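Local atomic coordinates of alpha-L-rhamnosidase (Streptomyces avermitilis, PDB entry 3W5M), a protein that catalyses the hydrolysis of terminal non-reducing alpha-L-rhamnose residues in alpha-L-rhamnosides, releasing L-rhamnose from citrus flavonoids and gum arabic. Residues Gly736-Ala741 with Gln797-Ala802; Ala762-Ser767 with Thr786-Arg791; Met774-Glu777 with Asp781-Pro784. All blocks are in the same frame, centred on the assembly; numbering follows the deposited sequence.

Contact 1. Residues Gly736-Ala741 with Gln797-Ala802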
ATOM      1  N   GLY A 736     -30.183   9.809 -21.870  1.00 31.06           N
ATOM      2  CA  GLY A 736     -30.419   8.713 -22.826  1.00 31.71           C
ATOM      3  C   GLY A 736     -29.271   7.730 -22.825  1.00 33.71           C
ATOM      4  O   GLY A 736     -28.860   7.238 -23.875  1.00 31.18           O
ATOM      5  N   LEU A 737     -28.714   7.517 -21.625  1.00 33.40           N
ATOM      6  CA  LEU A 737     -27.626   6.577 -21.346  1.00 31.90           C
ATOM      7  C   LEU A 737     -26.235   7.045 -21.765  1.00 34.25           C
ATOM      8  O   LEU A 737     -25.261   6.304 -21.620  1.00 31.78           O
ATOM      9  CB  LEU A 737     -27.947   5.178 -21.892  1.00 33.78           C
ATOM     10  CG  LEU A 737     -29.269   4.601 -21.372  1.00 32.97           C
ATOM     11  CD1 LEU A 737     -29.600   3.350 -22.166  1.00 32.60           C
ATOM     12  CD2 LEU A 737     -29.230   4.316 -19.869  1.00 34.89           C
ATOM     13  N   LEU A 738     -26.135   8.274 -22.279  1.00 31.16           N
ATOM     14  CA  LEU A 738     -24.839   8.816 -22.651  1.00 29.41           C
ATOM     15  C   LEU A 738     -24.295   9.521 -21.432  1.00 28.98           C
ATOM     16  O   LEU A 738     -25.013  10.269 -20.774  1.00 28.78           O
ATOM     17  CB  LEU A 738     -24.952   9.788 -23.842  1.00 30.55           C
ATOM     18  CG  LEU A 738     -25.612   9.228 -25.113  1.00 31.78           C
ATOM     19  CD1 LEU A 738     -25.574  10.294 -26.211  1.00 31.04           C
ATOM     20  CD2 LEU A 738     -24.970   7.914 -25.583  1.00 32.65           C
ATOM     21  N   ARG A 739     -23.025   9.269 -21.118  1.00 28.24           N
ATOM     22  CA  ARG A 739     -22.434   9.878 -19.931  1.00 27.98           C
ATOM     23  C   ARG A 739     -21.715  11.188 -20.269  1.00 28.70           C
ATOM     24  O   ARG A 739     -21.192  11.333 -21.381  1.00 26.75           O
ATOM     25  CB  ARG A 739     -21.487   8.870 -19.257  1.00 25.54           C
ATOM     26  CG  ARG A 739     -22.258   7.708 -18.626  1.00 26.01           C
ATOM     27  CD  ARG A 739     -22.523   7.978 -17.151  1.00 26.14           C
ATOM     28  NE  ARG A 739     -21.262   8.029 -16.391  1.00 24.74           N
ATOM     29  CZ  ARG A 739     -21.070   8.772 -15.297  1.00 23.94           C
ATOM     30  NH1 ARG A 739     -22.035   9.539 -14.830  1.00 24.14           N
ATOM     31  NH2 ARG A 739     -19.892   8.744 -14.669  1.00 23.53           N
ATOM     32  N   PRO A 740     -21.653  12.124 -19.293  1.00 30.16           N
ATOM     33  CA  PRO A 740     -20.940  13.404 -19.463  1.00 30.10           C
ATOM     34  C   PRO A 740     -19.461  13.225 -19.817  1.00 32.10           C
ATOM     35  O   PRO A 740     -18.863  12.205 -19.467  1.00 31.26           O
ATOM     36  CB  PRO A 740     -21.064  14.066 -18.082  1.00 30.42           C
ATOM     37  CG  PRO A 740     -22.208  13.411 -17.407  1.00 31.05           C
ATOM     38  CD  PRO A 740     -22.291  12.014 -17.963  1.00 29.89           C
ATOM     39  N   ALA A 741     -18.868  14.196 -20.517  1.00 30.28           N
ATOM     40  CA  ALA A 741     -17.451  14.135 -20.824  1.00 33.30           C
ATOM     41  C   ALA A 741     -16.617  14.673 -19.634  1.00 36.02           C
ATOM     42  O   ALA A 741     -15.885  15.661 -19.748  1.00 34.99           O
ATOM     43  CB  ALA A 741     -17.131  14.876 -22.133  1.00 33.35           C
ATOM     44  N   GLN A 797     -23.481   2.968 -29.728  1.00 28.99           N
ATOM     45  CA  GLN A 797     -23.107   2.757 -31.134  1.00 30.59           C
ATOM     46  C   GLN A 797     -23.652   3.890 -31.979  1.00 31.80           C
ATOM     47  O   GLN A 797     -22.973   4.395 -32.869  1.00 32.95           O
ATOM     48  CB  GLN A 797     -23.642   1.434 -31.662  1.00 32.22           C
ATOM     49  CG  GLN A 797     -22.791   0.244 -31.264  1.00 32.94           C
ATOM     50  CD  GLN A 797     -23.580  -1.047 -31.280  1.00 35.02           C
ATOM     51  OE1 GLN A 797     -24.800  -1.035 -31.453  1.00 36.34           O
ATOM     52  NE2 GLN A 797     -22.892  -2.166 -31.096  1.00 33.15           N
ATOM     53  N   THR A 798     -24.866   4.301 -31.656  1.00 29.59           N
ATOM     54  CA  THR A 798     -25.500   5.414 -32.358  1.00 34.71           C
ATOM     55  C   THR A 798     -24.724   6.725 -32.210  1.00 35.37           C
ATOM     56  O   THR A 798     -24.602   7.493 -33.177  1.00 32.25           O
ATOM     57  CB  THR A 798     -26.960   5.580 -31.911  1.00 34.88           C
ATOM     58  OG1 THR A 798     -27.671   4.381 -32.242  1.00 36.05           O
ATOM     59  CG2 THR A 798     -27.627   6.760 -32.614  1.00 36.22           C
ATOM     60  N   ALA A 799     -24.175   6.956 -31.017  1.00 32.11           N
ATOM     61  CA  ALA A 799     -23.543   8.233 -30.701  1.00 31.36           C
ATOM     62  C   ALA A 799     -22.124   8.326 -31.212  1.00 33.06           C
ATOM     63  O   ALA A 799     -21.710   9.394 -31.670  1.00 35.54           O
ATOM     64  CB  ALA A 799     -23.606   8.515 -29.192  1.00 31.68           C
ATOM     65  N   TYR A 800     -21.379   7.222 -31.168  1.00 29.12           N
ATOM     66  CA  TYR A 800     -19.940   7.285 -31.369  1.00 31.47           C
ATOM     67  C   TYR A 800     -19.336   6.412 -32.461  1.00 30.00           C
ATOM     68  O   TYR A 800     -18.146   6.574 -32.783  1.00 30.48           O
ATOM     69  CB  TYR A 800     -19.197   7.039 -30.026  1.00 30.89           C
ATOM     70  CG  TYR A 800     -19.818   7.691 -28.803  1.00 34.05           C
ATOM     71  CD1 TYR A 800     -19.861   9.085 -28.656  1.00 35.92           C
ATOM     72  CD2 TYR A 800     -20.347   6.904 -27.768  1.00 34.90           C
ATOM     73  CE1 TYR A 800     -20.425   9.664 -27.522  1.00 38.01           C
ATOM     74  CE2 TYR A 800     -20.920   7.468 -26.643  1.00 33.52           C
ATOM     75  CZ  TYR A 800     -20.950   8.839 -26.510  1.00 36.36           C
ATOM     76  OH  TYR A 800     -21.526   9.375 -25.380  1.00 38.36           O
ATOM     77  N   VAL A 801     -20.129   5.506 -33.049  1.00 31.23           N
ATOM     78  CA  VAL A 801     -19.609   4.597 -34.049  1.00 29.71           C
ATOM     79  C   VAL A 801     -20.231   4.932 -35.398  1.00 32.28           C
ATOM     80  O   VAL A 801     -21.456   4.919 -35.536  1.00 31.06           O
ATOM     81  CB  VAL A 801     -19.877   3.108 -33.697  1.00 31.79           C
ATOM     82  CG1 VAL A 801     -19.224   2.201 -34.716  1.00 31.51           C
ATOM     83  CG2 VAL A 801     -19.343   2.764 -32.306  1.00 30.26           C
ATOM     84  N   ALA A 802     -19.375   5.253 -36.359  1.00 34.03           N
ATOM     85  CA  ALA A 802     -19.793   5.619 -37.715  1.00 37.49           C
ATOM     86  C   ALA A 802     -19.919   4.406 -38.666  1.00 40.98           C
ATOM     87  O   ALA A 802     -19.396   3.310 -38.393  1.00 40.51           O
ATOM     88  CB  ALA A 802     -18.818   6.638 -38.287  1.00 37.92           C
TER
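L738 bridges from an irregular loop, between helices 713-732 and 756-777 of the (alpha/alpha)6-barrel domain, to the end of helix 783-800, where it meets A799 and Y800. The apolar part of the contact is built on its isobutyl group. Both methyls of L738 come against the single methyl of A799, CD2 lying 3.9 Å from CB and CD1 4.0 Å from it. A leucine suits this place because its fork can straddle so small a partner. L738 CD2 also reaches CE2 of the Y800 ring at 4.2 Å, approaching it obliquely. Within the helix, A799 CB lies over the centre of the Y800 ring, 3.6 Å above its plane, and so touches two apolar neighbours at once.

The polar end of Y800 is met by carbon rather than by a donor or acceptor of the loop. As the two side chains slide past each other in opposite directions, CD2 of L738 comes 3.7 Å from OH of Y800. With CG of Y800 beside the backbone N (chi1 -40°), the phenol lies across the helix end toward the loop. Its hydroxyl is hydrogen-bonded to OG1 of T761, which also accepts from the backbone N of R739. The guanidinium of R739 turns away to the carbonyls of H733 and G691; the R739 side chain lies about 9 Å from that of W695, which binds rhamnose.

No hydrogen bond joins the two segments directly. The chemistry therefore implies a loop held to the helix by van der Waals packing, with T761 as the shared polar mediator.

Contact 2. Residues Ala762-Ser767 with Thr786-Arg791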
ATOM      1  N   ALA A 762     -18.643   4.070 -22.464  1.00 23.81           N
ATOM      2  CA  ALA A 762     -18.096   2.721 -22.642  1.00 23.00           C
ATOM      3  C   ALA A 762     -17.992   1.994 -21.288  1.00 23.86           C
ATOM      4  O   ALA A 762     -18.431   0.837 -21.130  1.00 23.60           O
ATOM      5  CB  ALA A 762     -16.748   2.778 -23.335  1.00 23.12           C
ATOM      6  N   TYR A 763     -17.484   2.703 -20.288  1.00 24.75           N
ATOM      7  CA  TYR A 763     -17.375   2.109 -18.944  1.00 24.91           C
ATOM      8  C   TYR A 763     -18.717   1.798 -18.267  1.00 23.55           C
ATOM      9  O   TYR A 763     -18.851   0.771 -17.577  1.00 24.15           O
ATOM     10  CB  TYR A 763     -16.414   2.919 -18.049  1.00 24.03           C
ATOM     11  CG  TYR A 763     -15.075   2.228 -17.929  1.00 24.89           C
ATOM     12  CD1 TYR A 763     -14.931   1.135 -17.069  1.00 25.51           C
ATOM     13  CD2 TYR A 763     -13.962   2.626 -18.678  1.00 23.86           C
ATOM     14  CE1 TYR A 763     -13.737   0.456 -16.962  1.00 24.94           C
ATOM     15  CE2 TYR A 763     -12.746   1.950 -18.569  1.00 23.75           C
ATOM     16  CZ  TYR A 763     -12.633   0.875 -17.681  1.00 25.14           C
ATOM     17  OH  TYR A 763     -11.452   0.150 -17.531  1.00 26.21           O
ATOM     18  N   PHE A 764     -19.721   2.645 -18.507  1.00 23.95           N
ATOM     19  CA  PHE A 764     -21.076   2.432 -18.023  1.00 23.82           C
ATOM     20  C   PHE A 764     -21.647   1.106 -18.564  1.00 24.44           C
ATOM     21  O   PHE A 764     -22.133   0.261 -17.800  1.00 23.24           O
ATOM     22  CB  PHE A 764     -21.937   3.670 -18.405  1.00 24.71           C
ATOM     23  CG  PHE A 764     -23.398   3.617 -17.989  1.00 25.31           C
ATOM     24  CD1 PHE A 764     -23.854   2.839 -16.923  1.00 27.01           C
ATOM     25  CD2 PHE A 764     -24.330   4.408 -18.656  1.00 27.38           C
ATOM     26  CE1 PHE A 764     -25.188   2.836 -16.556  1.00 26.92           C
ATOM     27  CE2 PHE A 764     -25.671   4.412 -18.279  1.00 27.11           C
ATOM     28  CZ  PHE A 764     -26.105   3.627 -17.228  1.00 28.72           C
ATOM     29  N   ALA A 765     -21.582   0.934 -19.887  1.00 25.83           N
ATOM     30  CA  ALA A 765     -21.990  -0.308 -20.545  1.00 24.76           C
ATOM     31  C   ALA A 765     -21.249  -1.511 -19.999  1.00 24.63           C
ATOM     32  O   ALA A 765     -21.875  -2.533 -19.710  1.00 25.03           O
ATOM     33  CB  ALA A 765     -21.758  -0.221 -22.051  1.00 26.25           C
ATOM     34  N   HIS A 766     -19.924  -1.394 -19.880  1.00 21.75           N
ATOM     35  CA  HIS A 766     -19.094  -2.510 -19.431  1.00 23.71           C
ATOM     36  C   HIS A 766     -19.473  -2.940 -18.005  1.00 23.88           C
ATOM     37  O   HIS A 766     -19.503  -4.152 -17.699  1.00 22.35           O
ATOM     38  CB  HIS A 766     -17.608  -2.136 -19.468  1.00 23.94           C
ATOM     39  CG  HIS A 766     -16.680  -3.284 -19.194  1.00 25.65           C
ATOM     40  ND1 HIS A 766     -16.661  -4.431 -19.957  1.00 26.50           N
ATOM     41  CD2 HIS A 766     -15.723  -3.446 -18.247  1.00 26.61           C
ATOM     42  CE1 HIS A 766     -15.731  -5.251 -19.499  1.00 30.35           C
ATOM     43  NE2 HIS A 766     -15.150  -4.680 -18.457  1.00 27.48           N
ATOM     44  N   SER A 767     -19.718  -1.951 -17.143  1.00 23.72           N
ATOM     45  CA  SER A 767     -20.203  -2.241 -15.794  1.00 26.24           C
ATOM     46  C   SER A 767     -21.561  -2.969 -15.799  1.00 24.89           C
ATOM     47  O   SER A 767     -21.761  -3.899 -15.021  1.00 22.22           O
ATOM     48  CB  SER A 767     -20.254  -0.986 -14.936  1.00 26.35           C
ATOM     49  OG  SER A 767     -18.944  -0.648 -14.561  1.00 29.53           O
ATOM     50  N   THR A 786     -28.789  -7.405 -18.251  1.00 28.86           N
ATOM     51  CA  THR A 786     -28.540  -7.693 -19.647  1.00 30.01           C
ATOM     52  C   THR A 786     -29.272  -6.672 -20.517  1.00 29.65           C
ATOM     53  O   THR A 786     -28.728  -6.199 -21.528  1.00 29.17           O
ATOM     54  CB  THR A 786     -28.968  -9.126 -20.009  1.00 30.45           C
ATOM     55  OG1 THR A 786     -28.135 -10.042 -19.289  1.00 32.27           O
ATOM     56  CG2 THR A 786     -28.767  -9.384 -21.488  1.00 28.53           C
ATOM     57  N   ASP A 787     -30.495  -6.356 -20.115  1.00 29.46           N
ATOM     58  CA  ASP A 787     -31.321  -5.376 -20.813  1.00 34.27           C
ATOM     59  C   ASP A 787     -30.693  -3.981 -20.744  1.00 33.22           C
ATOM     60  O   ASP A 787     -30.654  -3.253 -21.751  1.00 31.10           O
ATOM     61  CB  ASP A 787     -32.737  -5.358 -20.223  1.00 38.24           C
ATOM     62  CG  ASP A 787     -33.558  -4.150 -20.690  1.00 44.44           C
ATOM     63  OD1 ASP A 787     -33.763  -3.996 -21.913  1.00 47.52           O
ATOM     64  OD2 ASP A 787     -33.982  -3.343 -19.829  1.00 48.70           O
ATOM     65  N   LEU A 788     -30.189  -3.617 -19.561  1.00 31.02           N
ATOM     66  CA  LEU A 788     -29.466  -2.345 -19.397  1.00 29.10           C
ATOM     67  C   LEU A 788     -28.269  -2.264 -20.312  1.00 27.00           C
ATOM     68  O   LEU A 788     -28.085  -1.245 -20.963  1.00 27.33           O
ATOM     69  CB  LEU A 788     -29.024  -2.130 -17.946  1.00 29.11           C
ATOM     70  CG  LEU A 788     -28.191  -0.861 -17.716  1.00 30.96           C
ATOM     71  CD1 LEU A 788     -28.957   0.414 -18.075  1.00 30.14           C
ATOM     72  CD2 LEU A 788     -27.720  -0.798 -16.269  1.00 31.47           C
ATOM     73  N   PHE A 789     -27.441  -3.318 -20.332  1.00 26.15           N
ATOM     74  CA  PHE A 789     -26.278  -3.416 -21.218  1.00 27.59           C
ATOM     75  C   PHE A 789     -26.656  -3.240 -22.683  1.00 29.28           C
ATOM     76  O   PHE A 789     -26.048  -2.416 -23.377  1.00 27.17           O
ATOM     77  CB  PHE A 789     -25.526  -4.743 -21.036  1.00 28.22           C
ATOM     78  CG  PHE A 789     -24.392  -4.943 -22.008  1.00 29.32           C
ATOM     79  CD1 PHE A 789     -23.408  -3.971 -22.170  1.00 29.27           C
ATOM     80  CD2 PHE A 789     -24.302  -6.111 -22.753  1.00 31.58           C
ATOM     81  CE1 PHE A 789     -22.355  -4.163 -23.053  1.00 29.86           C
ATOM     82  CE2 PHE A 789     -23.251  -6.313 -23.643  1.00 34.90           C
ATOM     83  CZ  PHE A 789     -22.276  -5.330 -23.803  1.00 33.55           C
ATOM     84  N   THR A 790     -27.657  -4.006 -23.131  1.00 28.55           N
ATOM     85  CA  THR A 790     -28.219  -3.887 -24.507  1.00 29.78           C
ATOM     86  C   THR A 790     -28.568  -2.426 -24.859  1.00 30.48           C
ATOM     87  O   THR A 790     -28.231  -1.937 -25.940  1.00 29.96           O
ATOM     88  CB  THR A 790     -29.501  -4.733 -24.642  1.00 30.65           C
ATOM     89  OG1 THR A 790     -29.204  -6.090 -24.304  1.00 33.50           O
ATOM     90  CG2 THR A 790     -30.038  -4.689 -26.082  1.00 30.52           C
ATOM     91  N   ARG A 791     -29.245  -1.745 -23.938  1.00 31.07           N
ATOM     92  CA  ARG A 791     -29.690  -0.365 -24.187  1.00 31.98           C
ATOM     93  C   ARG A 791     -28.552   0.645 -24.237  1.00 31.21           C
ATOM     94  O   ARG A 791     -28.565   1.547 -25.073  1.00 27.87           O
ATOM     95  CB  ARG A 791     -30.779   0.051 -23.222  1.00 32.65           C
ATOM     96  CG  ARG A 791     -32.075  -0.685 -23.481  1.00 39.37           C
ATOM     97  CD  ARG A 791     -33.198  -0.154 -22.620  1.00 41.25           C
ATOM     98  NE  ARG A 791     -33.055  -0.565 -21.233  1.00 47.49           N
ATOM     99  CZ  ARG A 791     -32.728   0.251 -20.235  1.00 49.85           C
ATOM    100  NH1 ARG A 791     -32.488   1.538 -20.464  1.00 51.04           N
ATOM    101  NH2 ARG A 791     -32.632  -0.224 -19.004  1.00 49.20           N
TER
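F789 brings CD1 and CE1 of its ring to the carbonyl and methyl of A765, where the two helices come so near that the CA atoms of this pair are 5.3 Å apart. From CB the side chain leaves with CG anti to the backbone N (chi1 175°), which swings the ring beside the neighbouring helix. F789 CG is 4.2 Å from the carbonyl oxygen of A765. The next atom, F789 CD1, makes the close approach, 3.2 Å from A765 O, which meets the ring obliquely. CD1 and CE1 of F789 share the methyl of A765, CB lying 4.1 Å from each. The ring also packs on A768 and D769, one turn further along helix 756-777. The small side chain of A765 suits this close spacing, leaving room for the ring of F789. An alanine in place of F789 would probably leave the methyl and carbonyl of A765 without the ring that packs on them, opening a gap between the helices.

A second, looser pair lies next to it, with CZ of F764 touching CD1 of L788 at 4.4 Å. On 786-791, T786, D787, T790 and R791 lie on an exposed, polar side: T786 O accepts from N and OG1 of T790, at 2.9 and 2.8 Å, from opposite faces of its plane, while NE of R791 forms a salt bridge with OD2 of D787.

The contact is the buried seam of an antiparallel helical hairpin in the (alpha/alpha)6-barrel domain. I792 packs on F764 and A765 to extend it along helix 783-800. Helix 756-777 also packs on helix 713-732, through F764 on L730 and E731 and S767 on W726 and L727.

Contact 3. Residues Met774-Glu777 with Asp781-Pro784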
ATOM      1  N   MET A 774     -22.090 -11.403 -13.350  1.00 23.74           N
ATOM      2  CA  MET A 774     -22.095 -11.722 -11.906  1.00 25.87           C
ATOM      3  C   MET A 774     -23.418 -12.351 -11.474  1.00 26.25           C
ATOM      4  O   MET A 774     -23.425 -13.376 -10.775  1.00 27.58           O
ATOM      5  CB  MET A 774     -21.860 -10.468 -11.058  1.00 25.63           C
ATOM      6  CG  MET A 774     -20.469  -9.874 -11.214  1.00 26.49           C
ATOM      7  SD  MET A 774     -20.267  -8.458 -10.120  1.00 29.15           S
ATOM      8  CE  MET A 774     -18.637  -7.894 -10.603  1.00 27.25           C
ATOM      9  N   ALA A 775     -24.532 -11.721 -11.871  1.00 27.62           N
ATOM     10  CA  ALA A 775     -25.868 -12.215 -11.525  1.00 27.05           C
ATOM     11  C   ALA A 775     -25.979 -13.652 -11.996  1.00 27.12           C
ATOM     12  O   ALA A 775     -26.483 -14.526 -11.263  1.00 28.64           O
ATOM     13  CB  ALA A 775     -26.950 -11.344 -12.172  1.00 28.00           C
ATOM     14  N   THR A 776     -25.497 -13.889 -13.216  1.00 27.70           N
ATOM     15  CA  THR A 776     -25.517 -15.204 -13.855  1.00 30.34           C
ATOM     16  C   THR A 776     -24.696 -16.231 -13.052  1.00 31.06           C
ATOM     17  O   THR A 776     -25.201 -17.297 -12.719  1.00 27.84           O
ATOM     18  CB  THR A 776     -25.047 -15.113 -15.327  1.00 31.92           C
ATOM     19  OG1 THR A 776     -25.969 -14.290 -16.057  1.00 31.15           O
ATOM     20  CG2 THR A 776     -24.980 -16.468 -15.994  1.00 34.03           C
ATOM     21  N   GLU A 777     -23.451 -15.905 -12.723  1.00 28.39           N
ATOM     22  CA  GLU A 777     -22.645 -16.821 -11.906  1.00 30.21           C
ATOM     23  C   GLU A 777     -23.266 -17.147 -10.558  1.00 29.90           C
ATOM     24  O   GLU A 777     -23.100 -18.252 -10.046  1.00 33.74           O
ATOM     25  CB  GLU A 777     -21.222 -16.288 -11.723  1.00 32.49           C
ATOM     26  CG  GLU A 777     -20.453 -16.134 -13.041  1.00 36.92           C
ATOM     27  CD  GLU A 777     -20.256 -17.445 -13.803  1.00 43.12           C
ATOM     28  OE1 GLU A 777     -19.752 -18.424 -13.217  1.00 47.83           O
ATOM     29  OE2 GLU A 777     -20.600 -17.506 -15.000  1.00 41.79           O
ATOM     30  N   ASP A 781     -31.221 -13.357 -11.051  1.00 42.14           N
ATOM     31  CA  ASP A 781     -31.897 -12.913 -12.276  1.00 43.61           C
ATOM     32  C   ASP A 781     -31.088 -11.836 -13.026  1.00 39.73           C
ATOM     33  O   ASP A 781     -30.997 -10.693 -12.578  1.00 45.02           O
ATOM     34  CB  ASP A 781     -33.302 -12.397 -11.951  1.00 46.46           C
ATOM     35  CG  ASP A 781     -34.064 -11.936 -13.195  1.00 53.67           C
ATOM     36  OD1 ASP A 781     -33.753 -12.423 -14.312  1.00 52.40           O
ATOM     37  OD2 ASP A 781     -34.974 -11.083 -13.047  1.00 53.08           O
ATOM     38  N   ALA A 782     -30.549 -12.201 -14.183  1.00 37.21           N
ATOM     39  CA  ALA A 782     -29.622 -11.332 -14.912  1.00 35.45           C
ATOM     40  C   ALA A 782     -30.324 -10.419 -15.910  1.00 33.88           C
ATOM     41  O   ALA A 782     -29.708  -9.476 -16.400  1.00 31.29           O
ATOM     42  CB  ALA A 782     -28.563 -12.160 -15.623  1.00 32.23           C
ATOM     43  N   ALA A 783     -31.601 -10.689 -16.195  1.00 34.78           N
ATOM     44  CA  ALA A 783     -32.324  -9.988 -17.278  1.00 34.72           C
ATOM     45  C   ALA A 783     -32.321  -8.462 -17.170  1.00 34.24           C
ATOM     46  O   ALA A 783     -32.052  -7.801 -18.180  1.00 36.54           O
ATOM     47  CB  ALA A 783     -33.744 -10.548 -17.484  1.00 33.71           C
ATOM     48  N   PRO A 784     -32.568  -7.893 -15.965  1.00 35.28           N
ATOM     49  CA  PRO A 784     -32.471  -6.433 -15.831  1.00 35.47           C
ATOM     50  C   PRO A 784     -31.119  -5.853 -16.261  1.00 36.78           C
ATOM     51  O   PRO A 784     -31.083  -4.818 -16.924  1.00 32.91           O
ATOM     52  CB  PRO A 784     -32.691  -6.201 -14.334  1.00 37.56           C
ATOM     53  CG  PRO A 784     -33.532  -7.343 -13.898  1.00 37.25           C
ATOM     54  CD  PRO A 784     -33.085  -8.514 -14.724  1.00 36.41           C
TER
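The hydroxyl OG1 of T776 is hydrogen-bonded to the carbonyl of A772, one turn back in its own helix, and it is also the atom that the methyl of A782 presses against, with CB 3.4 Å away. The threonine can do both because OG1 lies beside its backbone N, anti to the carbonyl carbon (chi1 -63°): the polar tip folds back on the helix and presents its flank to the turn.

Beside it the contact is mainly between methyl groups. A775 CB lies 3.8 Å from CA and 3.9 Å from CB of A782, and 4.1 Å from the carbonyl oxygen of D781. Alanines suit both places, since the CA atoms of A775 and A782 are only 5.1 Å apart in this helix-turn-helix connection between 756-777 and 783-800 of the (alpha/alpha)6-barrel domain.

D781 points its CB away from helix 756-777 and serves the next helix instead. D781 OD1 accepts a weak but fairly straight capping bond from A783 N, at 3.3 Å and 160°. M774 packs against helices 698-710 and 713-732, and E777 OE1 is hydrogen-bonded to Y707 OH.

No hydrogen bond crosses between the segments. The chemistry implies a close reversal between the two helices that rests on small methyl groups, with T776 OG1 bonded within its own helix and D781 weakly capping the turn that leads into the next.

In the fold
All three contacts lie within the catalytic (alpha/alpha)6-barrel region, and they nest without crossing. Following the chain, the loop after helix 713-732 supplies the first half of contact 1; helix 756-777 then runs through 762-767 and 774-777, turns after 777 and returns as helix 783-800. Contact 3 closes the innermost loop, contact 2 the next, and contact 1 the widest, at the end of the returning helix. Contacts 2 and 3 thus join the two arms of one hairpin, while contact 1 ties the preceding loop to it. Contacts 1 and 2 touch directly, with L737 against R791 and R739 against F764; contacts 1 and 3 do not.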